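Local coordinates for mnemiopsin 1 (PDB 5VP3), which probably emits blue light when calcium binds its EF-hand loops, as a calcium-regulated photoprotein of a ctenophore, at residues K168-K173 with R179-H184; A130-L135 with D140-V145; D44-G49 with M53-Y58; H82-H87 with K188-P193. All coordinates share one frame; numbering follows the deposited sequence. Where two conformers were deposited one is given.

Contact 1: residues K168-K173 with R179-H184; sequences KADTDK and RPELVH. With CD (cadmium ion), chain D; NI (nickel (II) ion), chain F.
Asp170 sends its carboxylate anti to the backbone N (chi1 178°), and Glu181 has CG anti to its carbonyl carbon with the chain extended beyond; these conformations bring Asp170 OD1 and Glu181 OE1 to one cadmium ion. They are the first and last ligands of an EF-hand loop between helix 161-169 and helix 179-190. Asp170 OD1 lies 2.2 Å from the cadmium and Glu181 OE1 2.4 Å, the two carboxylate planes turned 72° apart; Thr174, Lys176 O and Glu178 complete the site. Asp170 OD2 is taken up by the backbone N of Gly175. Asp172 N donates to Glu181 OE2 (3.1 Å, 157°), nearly along the C-O axis. Glu181 OE1 thus binds the metal while OE2 accepts from the loop backbone, and these two holds probably limit the rotation of the carboxylate. The modelled placement of the Asp172 side chain, by contrast, is doubtful. Just before the loop, where helix 161-169 gives way to an inverse gamma turn centred on Asp170, Ala169 packs on the incoming helix, its CB 3.6 Å from Glu181 O. One helical turn further on, His184 directs its imidazole anti to the backbone N; its CD2 is 4.3 Å from Ala169 CB, while its ND1 binds a nickel ion at 2.0 Å.

Contact 2: residues A130-L135 with D140-V145; sequences AYYDVL and DGTVDV. With CD (cadmium ion), chain C.
Tyr132 and Val143 meet through apolar contact first. Val143 CG2 sits over one face of the phenol ring, 3.9 Å from its centroid and 17° off the normal, a CH-pi contact displaced toward CE1 and CD1. The other methyl, Val143 CG1, goes to Leu135 CD2 at 4.1 Å, so the forked side chain bridges two residues of helix 123-135. The polar contacts lie at the far end of the ring. Tyr132 has CG anti to the backbone N (chi1 -165°), which carries its hydroxyl to the loop, with Gly141 O at the ring edge, in plane, 3.1 Å from Tyr132 OH. Tyr132 OH hydrogen-bonds to Leu177 O, and whether its one proton also serves Gly141 O is not settled. A phenylalanine in place of Tyr132 would probably leave the carbonyls of Gly141 and Leu177 without the hydroxyl that both approach. Metal bonds order the rest of this EF-hand loop: cadmium is bound by Asp140 OD1 at 2.3 Å, Thr142 O at 2.4 Å and a water, with Asp136 and Glu147 as further ligands. Thr142 N donates to Asp140 OD1 (3.0 Å) from above the carboxylate plane, closing an Asx turn, and Asp140 OD2 forms a salt bridge with Lys176. The loop is paired through backbone hydrogen bonds of Val143 with Leu177 of the partner EF-hand loop, while Tyr132 touches Arg179 and Leu182 of helix 179-190 and Leu135 rests on Met63 of helix 53-66.

Contact 3: residues D44-G49 with M53-Y58; sequences DLDTDG and MDEIMY. With CD (cadmium ion), chain B.
The side chains of Leu45 and Glu55 run alongside each other in opposing senses, Leu45 CD1 lying 3.8 Å from Glu55 CB and reaching on to the CB of Tyr58. Glu55 leaves the helix with CG anti to its carbonyl carbon and runs extended, which drives its carboxylate straight at the cadmium ion. Both oxygens bind, OE2 of Glu55 at 2.4 Å from the cadmium and OE1 at 2.8 Å, a lopsided bidentate grip. OE1 also accepts from Thr52 N, and OE2 receives a weak bond from Asp46 N, so backbone N-H groups from two parts of the loop steady the carboxylate. This is an EF-hand loop between helix 30-43 and helix 53-66, and the aspartates at its first, third and fifth positions reach the metal by two different conformations. Asp44 has CG anti to the backbone N (chi1 177°) and brings OD1 to 2.2 Å from the cadmium, while its OD2 accepts from Gly49 N at 2.8 Å on the syn side, 19° out of the carboxylate plane. Asp46 and Asp48 instead tuck CG between the backbone N and the carbonyl carbon; Asp46 OD1 lies 2.3 Å and Asp48 OD1 2.4 Å from the metal. The side chains of Asp46 and Glu55 meet roughly at right angles, with their carboxylate planes 69° apart and their mutual repulsion probably offset by the shared cation. Lys50 O and a water bring the coordinating atoms to seven, and that water donates to Asp48 OD2 at 2.7 Å.

Contact 4: residues H82-H87 with K188-P193; sequences HTFFFH and KFWMEP. With CD (cadmium ion), chain E.
Trp190 presents its CB to Phe84 and the far corner of its indole to Phe85. Phe84 has CG anti to the backbone N (chi1 -171°), which sends its ring toward Trp190. Phe84 CZ approaches Trp190 CB at 3.9 Å, and the Phe84 ring stands obliquely to the five-membered ring of Trp190, centroids 5.7 Å apart and planes at 70°. The side chain of Phe85 is crossed at about a right angle: Trp190 CZ3 lies at the edge of its ring, near the plane, 3.9 Å from Phe85 CZ. Rings also pack within each segment, for Phe84 CD2 sits over one face of Phe85, toward its rim, and Phe189 CD2 lies over the centre of a Trp190 face, 3.6 Å above it. The cluster is buried near the middle of the molecule, consistent with the apolar core that encloses the luciferin in photoproteins of this kind. Away from the aromatic cluster, Lys188 bends so that NZ makes a salt bridge with Glu192 OE1 at 2.6 Å; the same carboxylate binds a cadmium ion through both oxygens, together with two waters. An alanine in place of Lys188 would probably leave Glu192 OE1 without its ammonium partner and the carboxylate held less firmly. Around the aromatic cluster, Phe85 touches Met53 and Ile56 of helix 53-66, while Phe84 meets Ile124 and Leu127 of helix 123-135 and Phe108 of helix 101-117.

Along the chain contact 3 comes first, then contact 2, then contact 1; contact 4 joins helix 71-87 to the end of helix 179-190 and so spans contacts 1 and 2. Contacts 1 and 2 are neighbouring EF-hand loops of one domain pair, centres 12 Å apart and in direct touch. Contact 3 is the remaining metal loop, its centre 30 Å from that of contact 1 and across the chain's centre. Contact 4 lies between, sharing helix 179-190 with contact 1 and touching contact 3 where Met57 SD meets His82 CE1. Metal-bearing loops at the periphery are thus linked by helices to a central aromatic core, an arrangement consistent with calcium-triggered light emission.

Contact 1: residues K168-K173 with R179-H184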
# COMPACT_ATOMS: atom_id res chain seq x y z
N LYS A 168 7.29 -17.10 -0.22
CA LYS A 168 5.88 -17.35 0.00
C LYS A 168 5.04 -16.95 -1.19
O LYS A 168 3.98 -17.54 -1.41
CB LYS A 168 5.40 -16.65 1.27
CG LYS A 168 5.33 -17.62 2.45
CD LYS A 168 4.87 -16.97 3.75
CE LYS A 168 6.01 -16.27 4.48
NZ LYS A 168 5.77 -16.21 5.96
N ALA A 169 5.50 -16.00 -1.99
CA ALA A 169 4.69 -15.53 -3.10
C ALA A 169 5.04 -16.20 -4.43
O ALA A 169 4.21 -16.21 -5.35
CB ALA A 169 4.82 -14.02 -3.23
N ASP A 170 6.24 -16.77 -4.55
CA ASP A 170 6.67 -17.41 -5.80
C ASP A 170 6.21 -18.87 -5.79
O ASP A 170 7.00 -19.81 -5.75
CB ASP A 170 8.18 -17.34 -5.96
CG ASP A 170 8.69 -18.04 -7.21
OD1 ASP A 170 7.92 -18.18 -8.20
OD2 ASP A 170 9.88 -18.42 -7.18
N THR A 171 4.90 -19.04 -5.82
CA THR A 171 4.35 -20.39 -5.74
C THR A 171 4.51 -21.14 -7.06
O THR A 171 4.38 -22.37 -7.09
CB THR A 171 2.88 -20.31 -5.34
OG1 THR A 171 2.24 -19.41 -6.22
CG2 THR A 171 2.70 -19.79 -3.92
N ASP A 172 4.66 -20.37 -8.14
CA ASP A 172 5.20 -20.74 -9.46
C ASP A 172 6.48 -21.55 -9.39
O ASP A 172 6.80 -22.29 -10.34
CB ASP A 172 5.56 -19.40 -10.22
CG ASP A 172 4.68 -19.14 -11.35
OD1 ASP A 172 3.96 -20.07 -11.76
OD2 ASP A 172 4.70 -18.01 -11.87
N LYS A 173 7.31 -21.30 -8.39
CA LYS A 173 8.67 -21.81 -8.40
C LYS A 173 9.43 -21.38 -9.67
O LYS A 173 10.19 -22.15 -10.25
CB LYS A 173 8.67 -23.33 -8.25
CG LYS A 173 8.01 -23.85 -6.92
CD LYS A 173 8.63 -23.25 -5.70
CE LYS A 173 8.02 -23.81 -4.44
NZ LYS A 173 8.67 -23.21 -3.21
N ARG A 179 3.60 -10.79 -12.18
CA ARG A 179 2.76 -9.69 -11.71
C ARG A 179 1.68 -10.13 -10.72
O ARG A 179 1.43 -9.38 -9.76
CB ARG A 179 2.15 -8.93 -12.91
CG ARG A 179 3.19 -8.08 -13.67
CD ARG A 179 2.63 -7.27 -14.86
NE ARG A 179 3.69 -6.48 -15.50
CZ ARG A 179 4.50 -6.93 -16.47
NH1 ARG A 179 4.37 -8.16 -16.94
NH2 ARG A 179 5.46 -6.15 -16.96
N PRO A 180 1.02 -11.29 -10.88
CA PRO A 180 0.04 -11.72 -9.86
C PRO A 180 0.66 -12.10 -8.54
O PRO A 180 0.01 -12.05 -7.49
CB PRO A 180 -0.65 -12.93 -10.52
CG PRO A 180 -0.35 -12.81 -11.99
CD PRO A 180 1.01 -12.16 -12.06
N GLU A 181 1.92 -12.47 -8.54
CA GLU A 181 2.52 -12.84 -7.29
C GLU A 181 2.96 -11.61 -6.52
O GLU A 181 3.04 -11.65 -5.29
CB GLU A 181 3.68 -13.79 -7.53
CG GLU A 181 3.26 -15.10 -8.23
CD GLU A 181 4.43 -16.00 -8.54
OE1 GLU A 181 5.52 -15.42 -8.73
OE2 GLU A 181 4.28 -17.27 -8.51
N LEU A 182 3.31 -10.54 -7.22
CA LEU A 182 3.63 -9.33 -6.48
C LEU A 182 2.34 -8.71 -5.95
O LEU A 182 2.32 -8.20 -4.82
CB LEU A 182 4.41 -8.35 -7.35
CG LEU A 182 4.93 -7.10 -6.64
CD1 LEU A 182 6.05 -7.37 -5.68
CD2 LEU A 182 5.38 -6.01 -7.59
N VAL A 183 1.25 -8.83 -6.70
CA VAL A 183 -0.05 -8.43 -6.15
C VAL A 183 -0.29 -9.17 -4.85
O VAL A 183 -0.58 -8.57 -3.81
CB VAL A 183 -1.17 -8.70 -7.17
CG1 VAL A 183 -2.55 -8.49 -6.53
CG2 VAL A 183 -1.03 -7.81 -8.33
N HIS A 184 -0.17 -10.50 -4.89
CA HIS A 184 -0.38 -11.27 -3.67
C HIS A 184 0.45 -10.68 -2.53
O HIS A 184 -0.05 -10.47 -1.42
CB HIS A 184 -0.03 -12.75 -3.91
CG HIS A 184 -0.02 -13.59 -2.65
ND1 HIS A 184 -1.06 -14.44 -2.32
CD2 HIS A 184 0.88 -13.69 -1.64
CE1 HIS A 184 -0.79 -15.04 -1.17
NE2 HIS A 184 0.38 -14.59 -0.73
CD CD D . 6.87 -17.03 -9.79
NI NI F . -2.50 -15.33 -3.46

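Contact 2: residues A130-L135 with D140-V145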
# COMPACT_ATOMS: atom_id res chain seq x y z
N ALA A 130 2.36 -0.82 -10.70
CA ALA A 130 3.23 0.32 -10.95
C ALA A 130 4.60 0.12 -10.33
O ALA A 130 5.64 0.47 -10.92
CB ALA A 130 2.60 1.60 -10.41
N TYR A 131 4.64 -0.41 -9.12
CA TYR A 131 5.94 -0.66 -8.52
C TYR A 131 6.68 -1.73 -9.30
O TYR A 131 7.91 -1.68 -9.40
CB TYR A 131 5.76 -1.13 -7.10
CG TYR A 131 5.94 -0.07 -6.05
CD1 TYR A 131 4.87 0.64 -5.59
CD2 TYR A 131 7.18 0.17 -5.49
CE1 TYR A 131 5.01 1.60 -4.59
CE2 TYR A 131 7.34 1.12 -4.52
CZ TYR A 131 6.24 1.85 -4.08
OH TYR A 131 6.35 2.78 -3.08
N TYR A 132 5.95 -2.71 -9.82
CA TYR A 132 6.55 -3.83 -10.52
C TYR A 132 7.61 -3.36 -11.49
O TYR A 132 8.76 -3.80 -11.45
CB TYR A 132 5.47 -4.60 -11.28
CG TYR A 132 5.84 -5.97 -11.77
CD1 TYR A 132 5.66 -7.07 -10.97
CD2 TYR A 132 6.30 -6.17 -13.08
CE1 TYR A 132 5.97 -8.37 -11.44
CE2 TYR A 132 6.62 -7.43 -13.54
CZ TYR A 132 6.44 -8.53 -12.72
OH TYR A 132 6.73 -9.77 -13.19
N ASP A 133 7.21 -2.48 -12.39
CA ASP A 133 8.11 -2.03 -13.43
C ASP A 133 9.28 -1.27 -12.84
O ASP A 133 10.38 -1.29 -13.37
CB ASP A 133 7.35 -1.18 -14.43
CG ASP A 133 6.27 -1.96 -15.13
OD1 ASP A 133 6.42 -3.18 -15.29
OD2 ASP A 133 5.27 -1.33 -15.54
N VAL A 134 9.07 -0.54 -11.76
CA VAL A 134 10.18 0.18 -11.17
C VAL A 134 11.15 -0.80 -10.50
O VAL A 134 12.38 -0.64 -10.59
CB VAL A 134 9.62 1.24 -10.20
CG1 VAL A 134 10.70 1.91 -9.42
CG2 VAL A 134 8.87 2.28 -10.99
N LEU A 135 10.62 -1.83 -9.84
CA LEU A 135 11.47 -2.84 -9.21
C LEU A 135 12.26 -3.62 -10.23
O LEU A 135 13.36 -4.10 -9.95
CB LEU A 135 10.61 -3.83 -8.39
CG LEU A 135 10.30 -3.55 -6.92
CD1 LEU A 135 9.71 -2.26 -6.79
CD2 LEU A 135 9.31 -4.57 -6.45
N ASP A 140 13.85 -7.52 -17.35
CA ASP A 140 13.49 -8.85 -17.83
C ASP A 140 12.02 -9.12 -17.73
O ASP A 140 11.59 -10.23 -18.07
CB ASP A 140 14.29 -9.93 -17.11
CG ASP A 140 13.96 -10.04 -15.63
OD1 ASP A 140 13.15 -9.24 -15.08
OD2 ASP A 140 14.55 -10.96 -15.03
N GLY A 141 11.22 -8.13 -17.33
CA GLY A 141 9.80 -8.34 -17.29
C GLY A 141 9.31 -8.99 -16.03
O GLY A 141 8.11 -9.25 -15.93
N THR A 142 10.19 -9.22 -15.05
CA THR A 142 9.84 -9.90 -13.80
C THR A 142 10.60 -9.28 -12.64
O THR A 142 11.49 -8.44 -12.81
CB THR A 142 10.20 -11.39 -13.83
OG1 THR A 142 11.64 -11.53 -13.81
CG2 THR A 142 9.65 -12.06 -15.10
N VAL A 143 10.25 -9.70 -11.44
CA VAL A 143 10.93 -9.22 -10.25
C VAL A 143 11.64 -10.39 -9.59
O VAL A 143 11.00 -11.37 -9.19
CB VAL A 143 9.93 -8.54 -9.30
CG1 VAL A 143 10.61 -8.09 -8.03
CG2 VAL A 143 9.29 -7.36 -10.03
N ASP A 144 12.98 -10.29 -9.48
CA ASP A 144 13.75 -11.36 -8.84
C ASP A 144 14.10 -10.95 -7.41
O ASP A 144 13.73 -9.87 -6.96
CB ASP A 144 14.97 -11.74 -9.70
CG ASP A 144 16.10 -10.72 -9.65
OD1 ASP A 144 15.98 -9.68 -8.96
OD2 ASP A 144 17.13 -11.00 -10.31
N VAL A 145 14.77 -11.85 -6.65
CA VAL A 145 14.84 -11.60 -5.21
C VAL A 145 15.67 -10.37 -4.92
O VAL A 145 15.37 -9.63 -3.97
CB VAL A 145 15.39 -12.79 -4.39
CG1 VAL A 145 14.53 -13.99 -4.55
CG2 VAL A 145 16.79 -13.11 -4.77
CD CD C . 13.80 -8.11 -13.23
O HOH W 1 15.13 -10.41 -12.74

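Contact 3: residues D44-G49 with M53-Y58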
# COMPACT_ATOMS: atom_id res chain seq x y z
N ASP A 44 5.21 8.71 9.67
CA ASP A 44 5.05 10.05 10.23
C ASP A 44 6.45 10.60 10.54
O ASP A 44 6.96 10.50 11.66
CB ASP A 44 4.16 9.99 11.46
CG ASP A 44 4.01 11.32 12.12
OD1 ASP A 44 4.42 12.32 11.50
OD2 ASP A 44 3.50 11.35 13.26
N LEU A 45 7.09 11.15 9.51
CA LEU A 45 8.54 11.35 9.59
C LEU A 45 8.91 12.40 10.64
O LEU A 45 10.01 12.35 11.20
CB LEU A 45 9.10 11.76 8.23
CG LEU A 45 8.74 10.89 7.02
CD1 LEU A 45 9.02 11.67 5.74
CD2 LEU A 45 9.48 9.56 7.02
N ASP A 46 8.02 13.35 10.91
CA ASP A 46 8.30 14.39 11.89
C ASP A 46 7.68 14.10 13.26
O ASP A 46 7.85 14.90 14.18
CB ASP A 46 7.80 15.74 11.33
CG ASP A 46 6.34 15.72 10.93
OD1 ASP A 46 5.67 14.71 11.25
OD2 ASP A 46 5.88 16.69 10.27
N THR A 47 6.96 12.99 13.40
CA THR A 47 6.37 12.57 14.68
C THR A 47 5.45 13.65 15.27
O THR A 47 5.51 13.97 16.45
CB THR A 47 7.47 12.18 15.67
OG1 THR A 47 8.51 11.47 14.97
CG2 THR A 47 6.90 11.28 16.78
N ASP A 48 4.58 14.19 14.42
CA ASP A 48 3.56 15.14 14.84
C ASP A 48 2.17 14.53 14.98
O ASP A 48 1.21 15.26 15.20
CB ASP A 48 3.50 16.31 13.84
CG ASP A 48 2.86 15.91 12.48
OD1 ASP A 48 2.63 14.70 12.22
OD2 ASP A 48 2.58 16.82 11.69
N GLY A 49 2.02 13.21 14.83
CA GLY A 49 0.70 12.61 14.88
C GLY A 49 -0.15 12.76 13.64
O GLY A 49 -1.34 12.45 13.68
N MET A 53 0.90 13.52 2.57
CA MET A 53 1.39 12.99 1.31
C MET A 53 2.88 13.19 1.15
O MET A 53 3.58 12.33 0.59
CB MET A 53 0.67 13.64 0.14
CG MET A 53 -0.65 13.04 -0.17
SD MET A 53 -0.63 11.27 -0.53
CE MET A 53 -2.33 11.31 -1.24
N ASP A 54 3.38 14.35 1.57
CA ASP A 54 4.82 14.58 1.45
C ASP A 54 5.61 13.52 2.19
O ASP A 54 6.63 13.04 1.70
CB ASP A 54 5.17 15.97 1.96
CG ASP A 54 5.06 16.99 0.88
OD1 ASP A 54 5.99 17.05 0.04
OD2 ASP A 54 4.02 17.66 0.85
N GLU A 55 5.13 13.11 3.34
CA GLU A 55 5.84 12.09 4.09
C GLU A 55 5.71 10.73 3.40
O GLU A 55 6.69 10.00 3.27
CB GLU A 55 5.29 12.07 5.51
CG GLU A 55 5.55 13.36 6.27
CD GLU A 55 4.86 13.36 7.62
OE1 GLU A 55 3.69 12.94 7.66
OE2 GLU A 55 5.49 13.74 8.64
N ILE A 56 4.51 10.41 2.91
CA ILE A 56 4.26 9.15 2.20
C ILE A 56 5.18 9.02 0.98
O ILE A 56 5.70 7.93 0.70
CB ILE A 56 2.78 9.08 1.77
CG1 ILE A 56 1.83 8.91 2.96
CG2 ILE A 56 2.56 8.01 0.74
CD1 ILE A 56 2.23 7.78 3.88
N MET A 57 5.37 10.10 0.23
CA MET A 57 6.10 10.05 -1.03
C MET A 57 7.61 9.94 -0.86
O MET A 57 8.32 9.70 -1.84
CB MET A 57 5.75 11.29 -1.86
CG MET A 57 4.28 11.31 -2.24
SD MET A 57 3.73 9.82 -3.11
CE MET A 57 5.02 9.71 -4.34
N TYR A 58 8.12 10.08 0.36
CA TYR A 58 9.54 9.86 0.61
C TYR A 58 9.96 8.44 0.25
O TYR A 58 11.09 8.20 -0.20
CB TYR A 58 9.83 10.20 2.08
CG TYR A 58 11.15 9.76 2.65
CD1 TYR A 58 12.25 10.59 2.61
CD2 TYR A 58 11.28 8.55 3.28
CE1 TYR A 58 13.46 10.20 3.15
CE2 TYR A 58 12.49 8.16 3.84
CZ TYR A 58 13.56 8.99 3.77
OH TYR A 58 14.76 8.61 4.31
CD CD B . 3.76 13.96 10.24
O HOH W 2 2.93 16.01 9.16

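Contact 4: residues H82-H87 with K188-P193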
# COMPACT_ATOMS: atom_id res chain seq x y z
N HIS A 82 -0.01 8.01 -4.95
CA HIS A 82 -0.91 9.09 -4.57
C HIS A 82 -2.34 8.59 -4.47
O HIS A 82 -3.07 8.92 -3.53
CB HIS A 82 -0.88 10.21 -5.59
CG HIS A 82 0.16 11.23 -5.34
ND1 HIS A 82 1.49 11.03 -5.61
CD2 HIS A 82 0.05 12.49 -4.87
CE1 HIS A 82 2.16 12.13 -5.32
NE2 HIS A 82 1.31 13.03 -4.87
N THR A 83 -2.78 7.83 -5.46
CA THR A 83 -4.15 7.35 -5.46
C THR A 83 -4.37 6.42 -4.29
O THR A 83 -5.39 6.51 -3.58
CB THR A 83 -4.45 6.62 -6.77
OG1 THR A 83 -4.29 7.50 -7.88
CG2 THR A 83 -5.86 6.06 -6.77
N PHE A 84 -3.43 5.50 -4.08
CA PHE A 84 -3.54 4.53 -3.00
C PHE A 84 -3.69 5.24 -1.66
O PHE A 84 -4.61 4.94 -0.89
CB PHE A 84 -2.33 3.61 -2.99
CG PHE A 84 -2.46 2.43 -2.05
CD1 PHE A 84 -3.27 1.37 -2.36
CD2 PHE A 84 -1.72 2.39 -0.88
CE1 PHE A 84 -3.36 0.28 -1.51
CE2 PHE A 84 -1.80 1.31 -0.02
CZ PHE A 84 -2.62 0.26 -0.32
N PHE A 85 -2.82 6.20 -1.37
CA PHE A 85 -2.88 6.77 -0.03
C PHE A 85 -4.02 7.76 0.12
O PHE A 85 -4.61 7.85 1.20
CB PHE A 85 -1.50 7.34 0.37
CG PHE A 85 -0.57 6.26 0.84
CD1 PHE A 85 -0.61 5.83 2.15
CD2 PHE A 85 0.26 5.61 -0.06
CE1 PHE A 85 0.19 4.81 2.59
CE2 PHE A 85 1.09 4.58 0.37
CZ PHE A 85 1.04 4.17 1.71
N PHE A 86 -4.42 8.44 -0.95
CA PHE A 86 -5.66 9.20 -0.91
C PHE A 86 -6.83 8.32 -0.52
O PHE A 86 -7.69 8.70 0.28
CB PHE A 86 -5.90 9.84 -2.28
CG PHE A 86 -7.07 10.77 -2.34
CD1 PHE A 86 -7.27 11.73 -1.36
CD2 PHE A 86 -7.94 10.73 -3.43
CE1 PHE A 86 -8.34 12.61 -1.44
CE2 PHE A 86 -9.00 11.60 -3.53
CZ PHE A 86 -9.21 12.54 -2.52
N HIS A 87 -6.92 7.13 -1.11
CA HIS A 87 -8.02 6.26 -0.76
C HIS A 87 -7.84 5.60 0.61
O HIS A 87 -8.83 5.12 1.19
CB HIS A 87 -8.20 5.22 -1.86
CG HIS A 87 -8.93 5.75 -3.05
ND1 HIS A 87 -10.19 5.32 -3.40
CD2 HIS A 87 -8.59 6.69 -3.96
CE1 HIS A 87 -10.59 5.97 -4.48
NE2 HIS A 87 -9.63 6.80 -4.84
N LYS A 188 -0.75 -8.50 1.12
CA LYS A 188 -0.32 -8.75 2.50
C LYS A 188 0.42 -7.55 3.07
O LYS A 188 0.15 -7.11 4.20
CB LYS A 188 0.58 -9.99 2.56
CG LYS A 188 -0.10 -11.30 2.15
CD LYS A 188 -1.23 -11.65 3.06
CE LYS A 188 -1.90 -12.97 2.66
NZ LYS A 188 -3.36 -12.97 2.97
N PHE A 189 1.39 -7.01 2.33
CA PHE A 189 2.25 -5.97 2.88
C PHE A 189 1.44 -4.73 3.22
O PHE A 189 1.71 -4.06 4.22
CB PHE A 189 3.39 -5.67 1.87
CG PHE A 189 4.56 -4.83 2.42
CD1 PHE A 189 5.59 -5.42 3.16
CD2 PHE A 189 4.64 -3.45 2.16
CE1 PHE A 189 6.67 -4.65 3.67
CE2 PHE A 189 5.71 -2.67 2.66
CZ PHE A 189 6.73 -3.28 3.41
N TRP A 190 0.43 -4.41 2.43
CA TRP A 190 -0.28 -3.18 2.53
C TRP A 190 -1.74 -3.27 3.01
O TRP A 190 -2.43 -2.29 2.99
CB TRP A 190 -0.29 -2.51 1.17
CG TRP A 190 0.98 -2.20 0.53
CD1 TRP A 190 1.52 -2.81 -0.52
CD2 TRP A 190 1.84 -1.13 0.84
NE1 TRP A 190 2.68 -2.23 -0.86
CE2 TRP A 190 2.89 -1.18 -0.03
CE3 TRP A 190 1.81 -0.15 1.80
CZ2 TRP A 190 3.92 -0.29 0.02
CZ3 TRP A 190 2.81 0.72 1.84
CH2 TRP A 190 3.86 0.65 0.96
N MET A 191 -2.21 -4.42 3.45
CA MET A 191 -3.60 -4.56 3.85
C MET A 191 -3.96 -5.75 4.73
O MET A 191 -4.46 -5.58 5.79
CB MET A 191 -4.53 -4.53 2.65
CG MET A 191 -5.98 -4.63 3.04
SD MET A 191 -7.18 -4.51 1.72
CE MET A 191 -7.06 -6.12 1.01
N GLU A 192 -3.71 -6.94 4.26
CA GLU A 192 -4.25 -8.11 4.89
C GLU A 192 -3.35 -8.58 5.99
O GLU A 192 -2.19 -8.31 6.00
CB GLU A 192 -4.40 -9.21 3.88
CG GLU A 192 -5.47 -8.96 2.88
CD GLU A 192 -5.53 -10.04 1.83
OE1 GLU A 192 -4.98 -11.10 2.04
OE2 GLU A 192 -6.12 -9.80 0.81
N PRO A 193 -3.93 -9.37 6.88
CA PRO A 193 -3.12 -9.99 7.91
C PRO A 193 -2.11 -10.96 7.32
O PRO A 193 -2.39 -11.64 6.37
CB PRO A 193 -4.14 -10.71 8.76
CG PRO A 193 -5.39 -10.00 8.54
CD PRO A 193 -5.35 -9.41 7.18
CD CD E . -6.42 -12.40 0.28
O HOH W 3 -5.52 -14.73 1.19
O HOH W 4 -8.28 -12.00 2.07